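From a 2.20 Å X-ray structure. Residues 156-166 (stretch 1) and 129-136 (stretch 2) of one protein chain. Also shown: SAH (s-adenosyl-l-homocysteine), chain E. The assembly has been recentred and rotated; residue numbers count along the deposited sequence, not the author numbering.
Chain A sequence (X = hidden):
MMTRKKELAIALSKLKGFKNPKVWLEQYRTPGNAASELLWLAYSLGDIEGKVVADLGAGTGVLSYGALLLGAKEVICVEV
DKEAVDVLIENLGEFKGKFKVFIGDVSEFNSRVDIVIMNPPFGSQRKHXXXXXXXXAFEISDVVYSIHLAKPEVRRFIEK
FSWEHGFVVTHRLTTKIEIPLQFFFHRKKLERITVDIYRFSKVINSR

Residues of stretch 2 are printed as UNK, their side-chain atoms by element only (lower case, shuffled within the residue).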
ATOM      1  N   ARG A 156       1.909 -15.964  10.837  1.00 39.09           N
ATOM      2  CA  ARG A 156       3.112 -16.721  11.172  1.00 40.29           C
ATOM      3  C   ARG A 156       4.192 -16.458  10.130  1.00 37.75           C
ATOM      4  O   ARG A 156       5.343 -16.195  10.463  1.00 35.85           O
ATOM      5  CB  ARG A 156       2.804 -18.228  11.211  1.00 43.78           C
ATOM      6  CG  ARG A 156       4.059 -19.105  11.268  1.00 50.85           C
ATOM      7  CD  ARG A 156       3.766 -20.608  11.146  1.00 56.07           C
ATOM      8  NE  ARG A 156       3.027 -21.121  12.298  1.00 61.43           N
ATOM      9  CZ  ARG A 156       2.877 -22.413  12.582  1.00 64.58           C
ATOM     10  NH1 ARG A 156       2.184 -22.779  13.655  1.00 63.75           N
ATOM     11  NH2 ARG A 156       3.422 -23.341  11.797  1.00 67.88           N
ATOM     12  N   PHE A 157       3.811 -16.529   8.861  1.00 38.61           N
ATOM     13  CA  PHE A 157       4.768 -16.291   7.785  1.00 39.86           C
ATOM     14  C   PHE A 157       5.331 -14.874   7.801  1.00 38.89           C
ATOM     15  O   PHE A 157       6.550 -14.684   7.779  1.00 38.50           O
ATOM     16  CB  PHE A 157       4.144 -16.577   6.415  1.00 41.17           C
ATOM     17  CG  PHE A 157       4.959 -16.042   5.258  1.00 45.41           C
ATOM     18  CD1 PHE A 157       4.604 -14.855   4.623  1.00 46.35           C
ATOM     19  CD2 PHE A 157       6.100 -16.710   4.825  1.00 45.53           C
ATOM     20  CE1 PHE A 157       5.372 -14.345   3.579  1.00 48.21           C
ATOM     21  CE2 PHE A 157       6.873 -16.208   3.784  1.00 46.70           C
ATOM     22  CZ  PHE A 157       6.509 -15.024   3.159  1.00 47.59           C
ATOM     23  N   ILE A 158       4.450 -13.880   7.838  1.00 37.08           N
ATOM     24  CA  ILE A 158       4.884 -12.493   7.853  1.00 35.27           C
ATOM     25  C   ILE A 158       5.875 -12.216   8.978  1.00 35.07           C
ATOM     26  O   ILE A 158       6.884 -11.535   8.783  1.00 33.74           O
ATOM     27  CB  ILE A 158       3.678 -11.552   7.990  1.00 33.64           C
ATOM     28  CG1 ILE A 158       2.812 -11.652   6.739  1.00 33.57           C
ATOM     29  CG2 ILE A 158       4.152 -10.109   8.178  1.00 34.10           C
ATOM     30  CD1 ILE A 158       3.436 -11.037   5.509  1.00 32.67           C
ATOM     31  N   GLU A 159       5.586 -12.744  10.158  1.00 36.51           N
ATOM     32  CA  GLU A 159       6.449 -12.534  11.312  1.00 38.70           C
ATOM     33  C   GLU A 159       7.816 -13.179  11.075  1.00 39.84           C
ATOM     34  O   GLU A 159       8.856 -12.592  11.377  1.00 39.66           O
ATOM     35  CB  GLU A 159       5.782 -13.131  12.557  1.00 39.24           C
ATOM     36  CG  GLU A 159       5.969 -12.301  13.813  1.00 42.93           C
ATOM     37  CD  GLU A 159       5.165 -11.009  13.804  1.00 42.96           C
ATOM     38  OE1 GLU A 159       5.735  -9.972  14.194  1.00 44.80           O
ATOM     39  OE2 GLU A 159       3.970 -11.022  13.427  1.00 42.22           O
ATOM     40  N   LYS A 160       7.807 -14.391  10.525  1.00 41.62           N
ATOM     41  CA  LYS A 160       9.044 -15.121  10.242  1.00 44.15           C
ATOM     42  C   LYS A 160       9.819 -14.531   9.068  1.00 43.88           C
ATOM     43  O   LYS A 160      11.036 -14.363   9.141  1.00 43.39           O
ATOM     44  CB  LYS A 160       8.760 -16.605   9.954  1.00 46.79           C
ATOM     45  CG  LYS A 160       8.703 -17.483  11.203  1.00 50.73           C
ATOM     46  CD  LYS A 160       8.534 -18.969  10.874  1.00 53.37           C
ATOM     47  CE  LYS A 160       7.159 -19.262  10.289  1.00 55.80           C
ATOM     48  NZ  LYS A 160       6.918 -20.725  10.074  1.00 57.45           N
ATOM     49  N   PHE A 161       9.115 -14.213   7.988  1.00 42.78           N
ATOM     50  CA  PHE A 161       9.767 -13.655   6.807  1.00 41.89           C
ATOM     51  C   PHE A 161      10.449 -12.312   7.093  1.00 41.18           C
ATOM     52  O   PHE A 161      11.597 -12.094   6.696  1.00 40.10           O
ATOM     53  CB  PHE A 161       8.754 -13.498   5.672  1.00 41.73           C
ATOM     54  CG  PHE A 161       9.374 -13.189   4.330  1.00 43.81           C
ATOM     55  CD1 PHE A 161       9.526 -11.877   3.903  1.00 42.35           C
ATOM     56  CD2 PHE A 161       9.764 -14.222   3.473  1.00 43.06           C
ATOM     57  CE1 PHE A 161      10.046 -11.592   2.648  1.00 44.26           C
ATOM     58  CE2 PHE A 161      10.286 -13.947   2.216  1.00 43.20           C
ATOM     59  CZ  PHE A 161      10.426 -12.632   1.800  1.00 44.28           C
ATOM     60  N   SER A 162       9.756 -11.418   7.791  1.00 38.43           N
ATOM     61  CA  SER A 162      10.338 -10.120   8.096  1.00 38.65           C
ATOM     62  C   SER A 162      11.565 -10.282   8.985  1.00 38.64           C
ATOM     63  O   SER A 162      12.558  -9.571   8.836  1.00 35.63           O
ATOM     64  CB  SER A 162       9.310  -9.211   8.797  1.00 39.41           C
ATOM     65  OG  SER A 162       8.960  -9.706  10.081  1.00 38.73           O
ATOM     66  N   TRP A 163      11.494 -11.217   9.923  1.00 41.21           N
ATOM     67  CA  TRP A 163      12.612 -11.445  10.826  1.00 44.55           C
ATOM     68  C   TRP A 163      13.854 -11.901  10.068  1.00 45.44           C
ATOM     69  O   TRP A 163      14.951 -11.384  10.281  1.00 44.52           O
ATOM     70  CB  TRP A 163      12.256 -12.496  11.872  1.00 47.23           C
ATOM     71  CG  TRP A 163      13.327 -12.646  12.892  1.00 51.07           C
ATOM     72  CD1 TRP A 163      14.063 -13.764  13.150  1.00 51.93           C
ATOM     73  CD2 TRP A 163      13.818 -11.626  13.768  1.00 52.48           C
ATOM     74  NE1 TRP A 163      14.985 -13.504  14.134  1.00 53.51           N
ATOM     75  CE2 TRP A 163      14.858 -12.199  14.533  1.00 53.14           C
ATOM     76  CE3 TRP A 163      13.482 -10.283  13.984  1.00 53.08           C
ATOM     77  CZ2 TRP A 163      15.567 -11.477  15.500  1.00 54.49           C
ATOM     78  CZ3 TRP A 163      14.189  -9.564  14.946  1.00 54.87           C
ATOM     79  CH2 TRP A 163      15.220 -10.165  15.691  1.00 54.76           C
ATOM     80  N   GLU A 164      13.674 -12.871   9.181  1.00 46.55           N
ATOM     81  CA  GLU A 164      14.787 -13.383   8.402  1.00 47.60           C
ATOM     82  C   GLU A 164      15.415 -12.288   7.570  1.00 46.02           C
ATOM     83  O   GLU A 164      16.552 -12.416   7.138  1.00 46.21           O
ATOM     84  CB  GLU A 164      14.315 -14.491   7.488  1.00 50.64           C
ATOM     85  CG  GLU A 164      13.655 -15.600   8.233  1.00 57.08           C
ATOM     86  CD  GLU A 164      13.255 -16.727   7.321  1.00 61.65           C
ATOM     87  OE1 GLU A 164      12.543 -17.626   7.805  1.00 63.48           O
ATOM     88  OE2 GLU A 164      13.657 -16.713   6.132  1.00 62.74           O
ATOM     89  N   HIS A 165      14.678 -11.206   7.343  1.00 44.25           N
ATOM     90  CA  HIS A 165      15.217 -10.109   6.551  1.00 41.58           C
ATOM     91  C   HIS A 165      15.597  -8.898   7.387  1.00 40.24           C
ATOM     92  O   HIS A 165      15.723  -7.790   6.866  1.00 39.94           O
ATOM     93  CB  HIS A 165      14.232  -9.730   5.446  1.00 40.65           C
ATOM     94  CG  HIS A 165      14.133 -10.759   4.366  1.00 40.76           C
ATOM     95  ND1 HIS A 165      15.082 -10.886   3.372  1.00 39.98           N
ATOM     96  CD2 HIS A 165      13.243 -11.760   4.162  1.00 41.95           C
ATOM     97  CE1 HIS A 165      14.779 -11.917   2.607  1.00 40.19           C
ATOM     98  NE2 HIS A 165      13.670 -12.466   3.062  1.00 41.12           N
ATOM     99  N   GLY A 166      15.786  -9.124   8.684  1.00 38.74           N
ATOM    100  CA  GLY A 166      16.191  -8.058   9.581  1.00 38.19           C
ATOM    101  C   GLY A 166      15.157  -7.016   9.977  1.00 37.96           C
ATOM    102  O   GLY A 166      15.522  -5.891  10.334  1.00 38.84           O
ATOM    103  N   UNK A 129       2.629 -14.168  -4.488  1.00 49.98           N
ATOM    104  CA  UNK A 129       2.717 -12.893  -5.191  1.00 48.28           C
ATOM    105  C   UNK A 129       3.132 -11.739  -4.278  1.00 47.31           C
ATOM    106  O   UNK A 129       3.655 -10.733  -4.744  1.00 45.67           O
ATOM    107  c   UNK A 129       1.382 -12.575  -5.867  1.00 48.47           C
ATOM    108  N   UNK A 130       2.925 -11.901  -2.975  1.00 46.34           N
ATOM    109  CA  UNK A 130       3.265 -10.863  -2.014  1.00 45.14           C
ATOM    110  C   UNK A 130       4.743 -10.817  -1.619  1.00 44.43           C
ATOM    111  O   UNK A 130       5.249  -9.773  -1.186  1.00 43.45           O
ATOM    112  o   UNK A 130       3.004 -13.344  -0.742  1.00 48.25           O
ATOM    113  c   UNK A 130       2.385 -11.025  -0.769  1.00 46.28           C
ATOM    114  o   UNK A 130       2.303 -12.449   1.134  1.00 50.52           O
ATOM    115  c   UNK A 130       2.584 -12.368  -0.080  1.00 48.02           C
ATOM    116  N   UNK A 131       5.447 -11.931  -1.783  1.00 42.83           N
ATOM    117  CA  UNK A 131       6.860 -11.975  -1.406  1.00 41.80           C
ATOM    118  C   UNK A 131       7.762 -10.987  -2.137  1.00 37.58           C
ATOM    119  O   UNK A 131       8.636 -10.379  -1.520  1.00 39.10           O
ATOM    120  n   UNK A 131       8.345 -18.242   1.050  1.00 57.14           N
ATOM    121  c   UNK A 131       6.632 -15.720  -0.981  1.00 55.24           C
ATOM    122  c   UNK A 131       7.387 -13.405  -1.530  1.00 45.74           C
ATOM    123  n   UNK A 131       6.223 -17.378   1.245  1.00 58.34           N
ATOM    124  c   UNK A 131       6.805 -14.316  -0.456  1.00 49.92           C
ATOM    125  c   UNK A 131       7.393 -17.427   0.619  1.00 58.44           C
ATOM    126  n   UNK A 131       7.611 -16.654  -0.439  1.00 58.60           N
ATOM    127  N   UNK A 132       7.570 -10.807  -3.453  1.00 34.63           N
ATOM    128  CA  UNK A 132       8.408  -9.855  -4.192  1.00 33.62           C
ATOM    129  C   UNK A 132       8.253  -8.440  -3.610  1.00 33.02           C
ATOM    130  O   UNK A 132       9.196  -7.641  -3.613  1.00 33.24           O
ATOM    131  c   UNK A 132       6.693 -11.563  -4.370  1.00 33.60           C
ATOM    132  c   UNK A 132       7.856  -9.947  -5.618  1.00 33.78           C
ATOM    133  c   UNK A 132       7.352 -11.352  -5.702  1.00 31.19           C
ATOM    134  N   UNK A 133       7.055  -8.134  -3.116  1.00 31.09           N
ATOM    135  CA  UNK A 133       6.782  -6.820  -2.528  1.00 30.27           C
ATOM    136  C   UNK A 133       7.468  -6.634  -1.164  1.00 29.42           C
ATOM    137  O   UNK A 133       8.085  -5.602  -0.912  1.00 28.50           O
ATOM    138  c   UNK A 133       3.653  -4.776  -5.322  1.00 24.91           C
ATOM    139  c   UNK A 133       4.570  -6.339  -3.704  1.00 26.24           C
ATOM    140  c   UNK A 133       4.269  -5.040  -4.093  1.00 24.70           C
ATOM    141  c   UNK A 133       5.266  -6.594  -2.393  1.00 28.06           C
ATOM    142  c   UNK A 133       4.246  -7.390  -4.565  1.00 26.67           C
ATOM    143  c   UNK A 133       3.333  -5.820  -6.176  1.00 24.16           C
ATOM    144  c   UNK A 133       3.628  -7.138  -5.803  1.00 27.06           C
ATOM    145  N   UNK A 134       7.365  -7.637  -0.294  1.00 29.60           N
ATOM    146  CA  UNK A 134       8.001  -7.562   1.019  1.00 29.83           C
ATOM    147  C   UNK A 134       9.515  -7.503   0.853  1.00 30.59           C
ATOM    148  O   UNK A 134      10.174  -6.692   1.501  1.00 29.12           O
ATOM    149  c   UNK A 134       7.599  -8.755   1.881  1.00 29.05           C
ATOM    150  c   UNK A 134       5.686 -10.077   2.797  1.00 28.21           C
ATOM    151  c   UNK A 134       5.995  -7.663   3.425  1.00 31.33           C
ATOM    152  c   UNK A 134       6.139  -8.709   2.327  1.00 28.66           C
ATOM    153  N   UNK A 135      10.064  -8.350  -0.025  1.00 32.49           N
ATOM    154  CA  UNK A 135      11.511  -8.342  -0.275  1.00 32.67           C
ATOM    155  C   UNK A 135      11.980  -6.967  -0.738  1.00 29.71           C
ATOM    156  O   UNK A 135      12.950  -6.441  -0.222  1.00 30.59           O
ATOM    157  c   UNK A 135      11.908  -9.384  -1.339  1.00 34.17           C
ATOM    158  c   UNK A 135      12.384 -10.745  -0.819  1.00 37.49           C
ATOM    159  c   UNK A 135      12.715 -11.666  -2.005  1.00 37.60           C
ATOM    160  c   UNK A 135      13.608 -10.546   0.069  1.00 35.15           C
ATOM    161  N   UNK A 136      11.302  -6.400  -1.731  1.00 28.75           N
ATOM    162  CA  UNK A 136      11.671  -5.082  -2.241  1.00 27.98           C
ATOM    163  C   UNK A 136      11.530  -4.003  -1.162  1.00 28.24           C
ATOM    164  O   UNK A 136      12.417  -3.174  -0.985  1.00 28.60           O
ATOM    165  c   UNK A 136      12.914  -4.349  -5.487  1.00 29.57           C
ATOM    166  c   UNK A 136      10.802  -4.733  -3.448  1.00 27.70           C
ATOM    167  c   UNK A 136      11.083  -3.376  -4.056  1.00 27.96           C
ATOM    168  c   UNK A 136      12.536  -3.254  -4.492  1.00 31.15           C
ATOM    169  n   UNK A 136      14.359  -4.263  -5.797  1.00 32.04           N
TER
HETATM  170  N   SAH E1001      -5.740   0.622  -5.755  1.00 49.91           N
HETATM  171  CA  SAH E1001      -4.915   0.177  -4.613  1.00 50.93           C
HETATM  172  CB  SAH E1001      -3.927  -0.874  -5.146  1.00 47.39           C
HETATM  173  CG  SAH E1001      -4.608  -2.188  -5.000  1.00 45.85           C
HETATM  174  SD  SAH E1001      -3.897  -3.754  -5.541  1.00 42.13           S
HETATM  175  C   SAH E1001      -4.289   1.410  -4.019  1.00 51.79           C
HETATM  176  O   SAH E1001      -4.833   2.533  -4.261  1.00 52.57           O
HETATM  177  OXT SAH E1001      -3.243   1.185  -3.324  1.00 50.06           O
HETATM  178  C5' SAH E1001      -2.154  -3.478  -5.770  1.00 42.38           C
HETATM  179  C4' SAH E1001      -1.595  -3.298  -7.190  1.00 38.73           C
HETATM  180  O4' SAH E1001      -0.462  -4.185  -7.371  1.00 37.04           O
HETATM  181  C3' SAH E1001      -2.510  -3.707  -8.346  1.00 37.81           C
HETATM  182  O3' SAH E1001      -2.986  -2.448  -8.864  1.00 35.00           O
HETATM  183  C2' SAH E1001      -1.607  -4.383  -9.390  1.00 35.76           C
HETATM  184  O2' SAH E1001      -1.673  -4.041 -10.756  1.00 33.23           O
HETATM  185  C1' SAH E1001      -0.212  -4.249  -8.755  1.00 36.68           C
HETATM  186  N9  SAH E1001       0.681  -5.369  -9.016  1.00 38.09           N
HETATM  187  C8  SAH E1001       0.433  -6.729  -9.063  1.00 37.31           C
HETATM  188  N7  SAH E1001       1.495  -7.455  -9.309  1.00 37.18           N
HETATM  189  C5  SAH E1001       2.520  -6.523  -9.433  1.00 37.77           C
HETATM  190  C6  SAH E1001       3.915  -6.633  -9.683  1.00 36.07           C
HETATM  191  N6  SAH E1001       4.519  -7.829  -9.859  1.00 38.76           N
HETATM  192  N1  SAH E1001       4.687  -5.497  -9.754  1.00 35.81           N
HETATM  193  C2  SAH E1001       4.081  -4.301  -9.568  1.00 37.11           C
HETATM  194  N3  SAH E1001       2.772  -4.065  -9.320  1.00 39.36           N
HETATM  195  C4  SAH E1001       2.033  -5.230  -9.260  1.00 38.06           C

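Position 129 carries a single side-chain carbon and lies beyond the reach of stretch 1. One carbon and nothing further identifies Ala-129.

At position 130 the side chain has two carbons, the second bearing two oxygens, which is a carboxylate one carbon from CA. One of these oxygens comes within 4.4 Å of Phe-157 CE1, too far for more than loose packing. This is Asp-130, with chi1 in p; its backbone O accepts from the N of position 134 at 3.1 Å.

Position 131 shows three carbons, a nitrogen, and then a carbon holding two more nitrogens, a guanidinium. Its CA-to-CB bond points sideways, yet the end of the chain reaches Phe-157, whose CE2 lies over one face of the guanidinium. One of the two terminal nitrogens at position 131 is modelled 2.9 Å from Phe-157 CE2, too short to be physical, so no weight rests on this approach. The residue is Arg-131, and the nitrogen is NH1. Its aliphatic part is more normally placed, with CG 4.4 Å from Phe-161 CE2.

Position 132 has three carbons that close a ring onto the backbone N. Its CA-to-CB bond points away from stretch 1, and it makes no contact there. It is Pro-132.

Position 133 has one carbon followed by a six-carbon ring, without heteroatoms, and does not touch stretch 1. This is Phe-133; its CZ lies 3.4 Å from C4 of the bound S-adenosyl-L-homocysteine, which sits at the edge of the ring, near its plane.

Four carbons, forked at the second, occupy position 134, whose CA-to-CB bond points toward stretch 1. One of its two terminal carbons lies 3.7 Å from Ile-158 CD1, and its CB is 3.8 Å from Phe-161 CE1. The fork follows CB directly, which gives leucine rather than isoleucine, whose branch is at CB itself. In Leu-134 the terminal carbon is CD1.

Position 135 repeats the four-carbon fork. Its forking carbon lies 3.8 Å from Phe-161 CZ, at the edge of that ring, while one terminal carbon is 3.1 Å from His-165 CE1, a tight approach. This is Leu-135, and the two carbons are CG and CD2.

Position 136 is four carbons in a row ending in nitrogen, out of reach of stretch 1. It is Lys-136; its NZ is hydrogen-bonded elsewhere in the structure.

The contact is therefore mainly apolar, with no hydrogen bond across it and 380 Å² buried in all. The helix axes approach to 10.9 Å at 39°, a spacing that side chains must fill. Phe-157 and Phe-161, one turn apart, both point toward stretch 2, and Leu-134 packs against them and Ile-158. Leu-135 extends the contact to His-165, in the loop that follows.

Stretch 2 129-136: ADRPFLLK
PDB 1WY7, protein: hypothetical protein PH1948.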